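Local coordinates for protein Sqt1 (Chaetomium thermophilum, PDB 4ZOY) that probably acts as a dedicated WD40-repeat chaperone that captures a nascent ribosomal protein during its translation, in the course of ribosome biogenesis, at residues A335-L343 and V354-R364; A256-V264 and I273-L281. All coordinates share one frame; numbering follows the deposited sequence.

Overall arrangement
Both contacts belong to a WD40 beta-propeller built of eight four-stranded antiparallel sheets, and they lie in consecutive blades with their centres about 12 Å apart. Interaction 2 comes first along the chain and is complete before interaction 1 begins. It pairs strands 263-268 and 273-277, the two middle strands of the blade that ends with strand 320-324; interaction 1 pairs the equivalent strands 342-347 and 352-356 of the next blade. The two meet where the F336 ring and the S337 carbonyl pack on A256, V257, S258 and P259. Each thus joins the two middle strands of its own blade, while F336 packs one blade directly on the next.

Interaction 1 (A335-L343 and V354-R364); sequences AFSPSAPIL and VFDTSRSFALR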
loop_
_atom_site.group_PDB
_atom_site.type_symbol
_atom_site.label_atom_id
_atom_site.label_comp_id
_atom_site.label_asym_id
_atom_site.label_seq_id
_atom_site.Cartn_x
_atom_site.Cartn_y
_atom_site.Cartn_z
ATOM N N ALA A 335 7.471 0.626 5.749
ATOM C CA ALA A 335 7.562 -0.800 5.441
ATOM C C ALA A 335 8.593 -1.493 6.295
ATOM O O ALA A 335 9.736 -1.040 6.412
ATOM C CB ALA A 335 7.884 -1.001 3.973
ATOM N N PHE A 336 8.182 -2.591 6.921
ATOM C CA PHE A 336 9.124 -3.512 7.536
ATOM C C PHE A 336 9.695 -4.453 6.486
ATOM O O PHE A 336 8.958 -4.961 5.632
ATOM C CB PHE A 336 8.449 -4.346 8.631
ATOM C CG PHE A 336 8.154 -3.587 9.898
ATOM C CD1 PHE A 336 9.092 -3.524 10.920
ATOM C CD2 PHE A 336 6.933 -2.962 10.071
ATOM C CE1 PHE A 336 8.812 -2.838 12.101
ATOM C CE2 PHE A 336 6.645 -2.275 11.247
ATOM C CZ PHE A 336 7.587 -2.222 12.262
ATOM N N SER A 337 10.994 -4.699 6.547
ATOM C CA SER A 337 11.578 -5.728 5.708
ATOM C C SER A 337 11.000 -7.081 6.085
ATOM O O SER A 337 10.848 -7.377 7.271
ATOM C CB SER A 337 13.093 -5.748 5.852
ATOM O OG SER A 337 13.647 -6.881 5.195
ATOM N N PRO A 338 10.699 -7.914 5.085
ATOM C CA PRO A 338 10.148 -9.237 5.380
ATOM C C PRO A 338 11.162 -10.160 6.051
ATOM O O PRO A 338 10.727 -11.113 6.700
ATOM C CB PRO A 338 9.755 -9.771 3.995
ATOM C CG PRO A 338 10.654 -9.056 3.045
ATOM C CD PRO A 338 10.828 -7.675 3.638
ATOM N N SER A 339 12.461 -9.900 5.917
ATOM C CA SER A 339 13.441 -10.823 6.499
ATOM C C SER A 339 14.722 -10.197 7.056
ATOM O O SER A 339 15.567 -10.909 7.594
ATOM C CB SER A 339 13.825 -11.874 5.461
ATOM O OG SER A 339 14.413 -11.263 4.334
ATOM N N ALA A 340 14.883 -8.887 6.937
ATOM C CA ALA A 340 15.991 -8.205 7.595
ATOM C C ALA A 340 15.403 -7.369 8.723
ATOM O O ALA A 340 14.244 -6.968 8.653
ATOM C CB ALA A 340 16.764 -7.335 6.609
ATOM N N PRO A 341 16.191 -7.117 9.781
ATOM C CA PRO A 341 15.637 -6.420 10.946
ATOM C C PRO A 341 15.659 -4.912 10.758
ATOM O O PRO A 341 16.350 -4.189 11.482
ATOM C CB PRO A 341 16.561 -6.861 12.077
ATOM C CG PRO A 341 17.874 -7.072 11.409
ATOM C CD PRO A 341 17.547 -7.634 10.040
ATOM N N ILE A 342 14.924 -4.449 9.756
ATOM C CA ILE A 342 14.893 -3.021 9.466
ATOM C C ILE A 342 13.496 -2.534 9.119
ATOM O O ILE A 342 12.638 -3.296 8.650
ATOM C CB ILE A 342 15.853 -2.629 8.304
ATOM C CG1 ILE A 342 15.495 -3.387 7.020
ATOM C CG2 ILE A 342 17.329 -2.866 8.692
ATOM C CD1 ILE A 342 16.372 -3.005 5.828
ATOM N N LEU A 343 13.285 -1.241 9.361
ATOM C CA LEU A 343 12.067 -0.530 9.019
ATOM C C LEU A 343 12.451 0.663 8.163
ATOM O O LEU A 343 13.363 1.409 8.531
ATOM C CB LEU A 343 11.348 -0.055 10.286
ATOM C CG LEU A 343 10.191 0.933 10.114
ATOM C CD1 LEU A 343 8.962 0.260 9.489
ATOM C CD2 LEU A 343 9.839 1.607 11.451
ATOM N N VAL A 354 16.008 4.619 7.518
ATOM C CA VAL A 354 16.060 3.189 7.781
ATOM C C VAL A 354 16.450 2.992 9.233
ATOM O O VAL A 354 17.454 3.546 9.689
ATOM C CB VAL A 354 17.063 2.482 6.855
ATOM C CG1 VAL A 354 17.063 0.966 7.083
ATOM C CG2 VAL A 354 16.746 2.803 5.399
ATOM N N PHE A 355 15.652 2.206 9.950
ATOM C CA PHE A 355 15.877 1.970 11.381
ATOM C C PHE A 355 16.116 0.486 11.664
ATOM O O PHE A 355 15.508 -0.383 11.026
ATOM C CB PHE A 355 14.673 2.458 12.186
ATOM C CG PHE A 355 14.323 3.893 11.938
ATOM C CD1 PHE A 355 14.932 4.895 12.676
ATOM C CD2 PHE A 355 13.383 4.248 10.970
ATOM C CE1 PHE A 355 14.618 6.224 12.464
ATOM C CE2 PHE A 355 13.070 5.583 10.742
ATOM C CZ PHE A 355 13.685 6.576 11.493
ATOM N N ASP A 356 16.977 0.201 12.637
ATOM C CA ASP A 356 17.292 -1.173 13.037
ATOM C C ASP A 356 16.331 -1.676 14.119
ATOM O O ASP A 356 16.399 -1.262 15.278
ATOM C CB ASP A 356 18.741 -1.247 13.520
ATOM C CG ASP A 356 19.742 -1.437 12.380
ATOM O OD1 ASP A 356 19.331 -1.455 11.195
ATOM O OD2 ASP A 356 20.948 -1.580 12.677
ATOM N N THR A 357 15.419 -2.563 13.733
ATOM C CA THR A 357 14.330 -2.972 14.608
ATOM C C THR A 357 14.799 -3.832 15.778
ATOM O O THR A 357 14.073 -3.967 16.755
ATOM C CB THR A 357 13.250 -3.740 13.819
ATOM O OG1 THR A 357 13.799 -4.970 13.325
ATOM C CG2 THR A 357 12.760 -2.907 12.640
ATOM N N SER A 358 15.996 -4.403 15.676
ATOM C CA SER A 358 16.530 -5.218 16.757
ATOM C C SER A 358 17.469 -4.400 17.637
ATOM O O SER A 358 18.132 -4.948 18.512
ATOM C CB SER A 358 17.258 -6.446 16.209
ATOM O OG SER A 358 18.390 -6.064 15.447
ATOM N N ARG A 359 17.506 -3.089 17.423
ATOM C CA ARG A 359 18.395 -2.214 18.191
ATOM C C ARG A 359 17.688 -0.939 18.643
ATOM O O ARG A 359 18.213 0.166 18.493
ATOM C CB ARG A 359 19.634 -1.872 17.365
ATOM C CG ARG A 359 20.431 -3.087 16.925
ATOM C CD ARG A 359 21.579 -2.695 16.007
ATOM N NE ARG A 359 22.312 -1.583 16.584
ATOM C CZ ARG A 359 22.461 -0.379 16.035
ATOM N NH1 ARG A 359 21.979 -0.079 14.829
ATOM N NH2 ARG A 359 23.139 0.533 16.702
ATOM N N SER A 360 16.499 -1.107 19.211
ATOM C CA SER A 360 15.686 0.013 19.689
ATOM C C SER A 360 15.433 1.030 18.584
ATOM O O SER A 360 15.309 2.227 18.844
ATOM C CB SER A 360 16.347 0.685 20.901
ATOM O OG SER A 360 15.431 1.558 21.546
ATOM N N PHE A 361 15.335 0.531 17.355
ATOM C CA PHE A 361 15.044 1.378 16.205
ATOM C C PHE A 361 16.081 2.492 16.064
ATOM O O PHE A 361 15.771 3.624 15.647
ATOM C CB PHE A 361 13.613 1.907 16.292
ATOM C CG PHE A 361 12.587 0.827 16.081
ATOM C CD1 PHE A 361 12.245 -0.028 17.115
ATOM C CD2 PHE A 361 12.005 0.639 14.834
ATOM C CE1 PHE A 361 11.325 -1.058 16.914
ATOM C CE2 PHE A 361 11.091 -0.379 14.623
ATOM C CZ PHE A 361 10.752 -1.230 15.663
ATOM N N ALA A 362 17.329 2.145 16.376
ATOM C CA ALA A 362 18.453 3.032 16.085
ATOM C C ALA A 362 18.478 3.363 14.602
ATOM O O ALA A 362 18.073 2.557 13.761
ATOM C CB ALA A 362 19.772 2.396 16.493
ATOM N N LEU A 363 18.962 4.550 14.279
ATOM C CA LEU A 363 19.044 4.966 12.888
ATOM C C LEU A 363 20.171 4.252 12.165
ATOM O O LEU A 363 21.333 4.292 12.594
ATOM C CB LEU A 363 19.240 6.476 12.799
ATOM C CG LEU A 363 19.346 7.090 11.403
ATOM C CD1 LEU A 363 18.049 6.866 10.646
ATOM C CD2 LEU A 363 19.603 8.575 11.569
ATOM N N ARG A 364 19.821 3.557 11.087
ATOM C CA ARG A 364 20.807 2.881 10.257
ATOM C C ARG A 364 21.300 3.811 9.156
ATOM O O ARG A 364 22.486 3.890 8.877
ATOM C CB ARG A 364 20.206 1.613 9.645
ATOM C CG ARG A 364 21.235 0.672 9.059
ATOM C CD ARG A 364 20.563 -0.487 8.326
ATOM N NE ARG A 364 21.546 -1.442 7.826
ATOM C CZ ARG A 364 21.868 -2.571 8.447
ATOM N NH1 ARG A 364 21.275 -2.902 9.588
ATOM N NH2 ARG A 364 22.780 -3.377 7.924
HETATM O O HOH W 1 18.180 -4.321 13.756
#
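L343 puts CD2 against the edge of the F361 ring, 3.9 Å from F361 CE2, in a blade of the WD40 propeller where strands 342-347 and 352-356 form a beta hairpin. F336 crosses F361 at about a right angle, and its own edge meets CG2 of T357. With CG of L343 anti to the backbone N (chi1 169°), the two methyls are divided, CD2 at the edge of F361 and CD1 3.7 Å above the centre of the F336 ring. On this side I275 of the preceding blade also touches L343 and F361. The backbones are tied by a reciprocal pair between L343 and F355, F355 N to L343 O being 2.8 Å. Beyond this pair, where the two strands run out into their loops, T357 N donates to P341 O at 2.9 Å, from well above the carbonyl plane, and a water joins that oxygen to S358 N. On the other side of the sheet, I342 CG2 sits 3.5 Å from D356 OD1. That carboxylate is shared by two arginines: R359 takes OD2, and R364, also bound to the R410 carbonyl, takes OD1. D356 OD1 lies in the R364 guanidinium plane, whereas NH1 approaches its syn side 22° out of the carboxylate plane, at 2.9 Å.

Interaction 2 (A256-V264 and I273-L281); sequences AVSPTGAVV and IKIVGLPRL
L278 points toward segment 256-264 and crosses V257 at about a right angle, its CD1 lying 3.9 Å from V257 CG1, while its other branch, CD2, rests 3.8 Å from V264 CG1. The backbone sets L278 CB 3.4 Å from G261 O, and with CG anti to the carbonyl carbon (chi1 -61°) CD1 comes equally near that oxygen. V264 and V276 lie side by side and point the same way, on the face of the sheet where V276 meets V237 and L239 of the preceding blade. V263 projects from the other face and crosses I275 obliquely, CB 3.9 Å from I275 CG2. With L278 cut back to an alanine, V257 CG1 and V264 CG1 would probably lose the methyls packed on them, opening a gap, and the G261 carbonyl part of its apolar cover. Farther along, the R280 chain bends back at chi2 and chi3, and its guanidinium lays one face over A262 CB, offset toward the rim. L278 N donates to A262 O at 2.9 Å, and a water bridges G261 O and P279 O. Reciprocal V264-V276 bonds, both 2.8 Å from N to O, join strands 263-268 and 273-277 as the central hairpin of a four-stranded antiparallel blade, the repeating unit of the WD40 beta-propeller.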
loop_
_atom_site.group_PDB
_atom_site.type_symbol
_atom_site.label_atom_id
_atom_site.label_comp_id
_atom_site.label_asym_id
_atom_site.label_seq_id
_atom_site.Cartn_x
_atom_site.Cartn_y
_atom_site.Cartn_z
ATOM N N ALA A 256 2.238 0.185 9.299
ATOM C CA ALA A 256 2.825 -1.073 8.870
ATOM C C ALA A 256 2.956 -1.987 10.083
ATOM O O ALA A 256 3.176 -1.529 11.211
ATOM C CB ALA A 256 4.180 -0.853 8.201
ATOM N N VAL A 257 2.800 -3.287 9.853
ATOM C CA VAL A 257 2.947 -4.276 10.914
ATOM C C VAL A 257 4.178 -5.146 10.634
ATOM O O VAL A 257 4.452 -5.484 9.493
ATOM C CB VAL A 257 1.671 -5.140 11.040
ATOM C CG1 VAL A 257 1.850 -6.193 12.132
ATOM C CG2 VAL A 257 0.466 -4.267 11.355
ATOM N N SER A 258 4.937 -5.487 11.679
ATOM C CA SER A 258 6.183 -6.239 11.513
ATOM C C SER A 258 5.920 -7.687 11.104
ATOM O O SER A 258 4.815 -8.191 11.306
ATOM C CB SER A 258 7.005 -6.189 12.806
ATOM O OG SER A 258 6.372 -6.946 13.828
ATOM N N PRO A 259 6.928 -8.356 10.520
ATOM C CA PRO A 259 6.700 -9.710 9.985
ATOM C C PRO A 259 6.283 -10.749 11.026
ATOM O O PRO A 259 5.668 -11.741 10.641
ATOM C CB PRO A 259 8.056 -10.091 9.384
ATOM C CG PRO A 259 8.750 -8.826 9.147
ATOM C CD PRO A 259 8.230 -7.806 10.106
ATOM N N THR A 260 6.629 -10.553 12.294
ATOM C CA THR A 260 6.181 -11.485 13.330
ATOM C C THR A 260 4.845 -11.086 13.935
ATOM O O THR A 260 4.299 -11.804 14.768
ATOM C CB THR A 260 7.185 -11.580 14.480
ATOM O OG1 THR A 260 7.316 -10.292 15.090
ATOM C CG2 THR A 260 8.539 -12.058 13.979
ATOM N N GLY A 261 4.338 -9.921 13.544
ATOM C CA GLY A 261 3.142 -9.373 14.144
ATOM C C GLY A 261 3.325 -8.786 15.535
ATOM O O GLY A 261 2.349 -8.431 16.184
ATOM N N ALA A 262 4.569 -8.655 15.983
ATOM C CA ALA A 262 4.834 -8.204 17.352
ATOM C C ALA A 262 4.646 -6.708 17.562
ATOM O O ALA A 262 4.354 -6.266 18.668
ATOM C CB ALA A 262 6.254 -8.602 17.772
ATOM N N VAL A 263 4.848 -5.915 16.510
ATOM C CA VAL A 263 4.658 -4.474 16.641
ATOM C C VAL A 263 3.982 -3.877 15.429
ATOM O O VAL A 263 4.005 -4.442 14.333
ATOM C CB VAL A 263 5.997 -3.702 16.870
ATOM C CG1 VAL A 263 6.749 -4.253 18.083
ATOM C CG2 VAL A 263 6.880 -3.766 15.652
ATOM N N VAL A 264 3.399 -2.710 15.655
ATOM C CA VAL A 264 2.889 -1.882 14.579
ATOM C C VAL A 264 3.639 -0.551 14.600
ATOM O O VAL A 264 3.924 -0.007 15.674
ATOM C CB VAL A 264 1.351 -1.676 14.703
ATOM C CG1 VAL A 264 0.975 -1.053 16.048
ATOM C CG2 VAL A 264 0.813 -0.843 13.547
ATOM N N ILE A 273 7.335 8.933 13.924
ATOM C CA ILE A 273 7.002 7.522 13.850
ATOM C C ILE A 273 6.846 7.002 15.271
ATOM O O ILE A 273 7.648 7.330 16.141
ATOM C CB ILE A 273 8.087 6.708 13.130
ATOM C CG1 ILE A 273 8.282 7.213 11.702
ATOM C CG2 ILE A 273 7.725 5.220 13.125
ATOM C CD1 ILE A 273 9.545 6.741 11.060
ATOM N N LYS A 274 5.808 6.211 15.517
ATOM C CA LYS A 274 5.633 5.547 16.809
ATOM C C LYS A 274 5.602 4.042 16.607
ATOM O O LYS A 274 4.956 3.560 15.674
ATOM C CB LYS A 274 4.344 5.999 17.501
ATOM C CG LYS A 274 4.222 7.493 17.747
ATOM C CD LYS A 274 5.102 7.914 18.907
ATOM C CE LYS A 274 5.060 9.418 19.120
ATOM N NZ LYS A 274 5.840 9.793 20.351
ATOM N N ILE A 275 6.298 3.310 17.476
ATOM C CA ILE A 275 6.303 1.846 17.471
ATOM C C ILE A 275 5.484 1.359 18.665
ATOM O O ILE A 275 5.785 1.719 19.802
ATOM C CB ILE A 275 7.730 1.264 17.558
ATOM C CG1 ILE A 275 8.640 1.916 16.511
ATOM C CG2 ILE A 275 7.698 -0.255 17.387
ATOM C CD1 ILE A 275 8.164 1.754 15.061
ATOM N N VAL A 276 4.456 0.551 18.400
ATOM C CA VAL A 276 3.523 0.104 19.436
ATOM C C VAL A 276 3.458 -1.415 19.459
ATOM O O VAL A 276 3.417 -2.059 18.412
ATOM C CB VAL A 276 2.111 0.679 19.207
ATOM C CG1 VAL A 276 1.137 0.177 20.263
ATOM C CG2 VAL A 276 2.146 2.200 19.219
ATOM N N GLY A 277 3.464 -1.999 20.655
ATOM C CA GLY A 277 3.382 -3.445 20.766
ATOM C C GLY A 277 1.993 -4.008 20.484
ATOM O O GLY A 277 0.974 -3.381 20.790
ATOM N N LEU A 278 1.980 -5.200 19.899
ATOM C CA LEU A 278 0.745 -5.938 19.628
ATOM C C LEU A 278 0.755 -7.253 20.382
ATOM O O LEU A 278 1.822 -7.806 20.635
ATOM C CB LEU A 278 0.603 -6.230 18.138
ATOM C CG LEU A 278 0.519 -5.035 17.196
ATOM C CD1 LEU A 278 0.475 -5.581 15.769
ATOM C CD2 LEU A 278 -0.686 -4.162 17.515
ATOM N N PRO A 279 -0.432 -7.778 20.713
ATOM C CA PRO A 279 -0.463 -9.136 21.265
ATOM C C PRO A 279 -0.222 -10.170 20.170
ATOM O O PRO A 279 -0.612 -9.952 19.027
ATOM C CB PRO A 279 -1.882 -9.244 21.821
ATOM C CG PRO A 279 -2.691 -8.412 20.865
ATOM C CD PRO A 279 -1.786 -7.224 20.537
ATOM N N ARG A 280 0.414 -11.284 20.515
ATOM C CA ARG A 280 0.622 -12.352 19.542
ATOM C C ARG A 280 -0.558 -13.324 19.610
ATOM O O ARG A 280 -0.946 -13.754 20.692
ATOM C CB ARG A 280 1.948 -13.065 19.799
ATOM C CG ARG A 280 2.743 -13.357 18.531
ATOM C CD ARG A 280 3.419 -12.099 17.987
ATOM N NE ARG A 280 4.046 -11.294 19.035
ATOM C CZ ARG A 280 5.208 -11.585 19.614
ATOM N NH1 ARG A 280 5.888 -12.662 19.243
ATOM N NH2 ARG A 280 5.698 -10.788 20.559
ATOM N N LEU A 281 -1.141 -13.639 18.457
ATOM C CA LEU A 281 -2.369 -14.422 18.404
ATOM C C LEU A 281 -2.229 -15.615 17.463
ATOM O O LEU A 281 -1.320 -16.430 17.599
ATOM C CB LEU A 281 -3.540 -13.550 17.950
ATOM C CG LEU A 281 -3.865 -12.289 18.753
ATOM C CD1 LEU A 281 -4.773 -11.391 17.942
ATOM C CD2 LEU A 281 -4.519 -12.633 20.062
HETATM O O HOH W 2 0.067 -9.817 16.432
#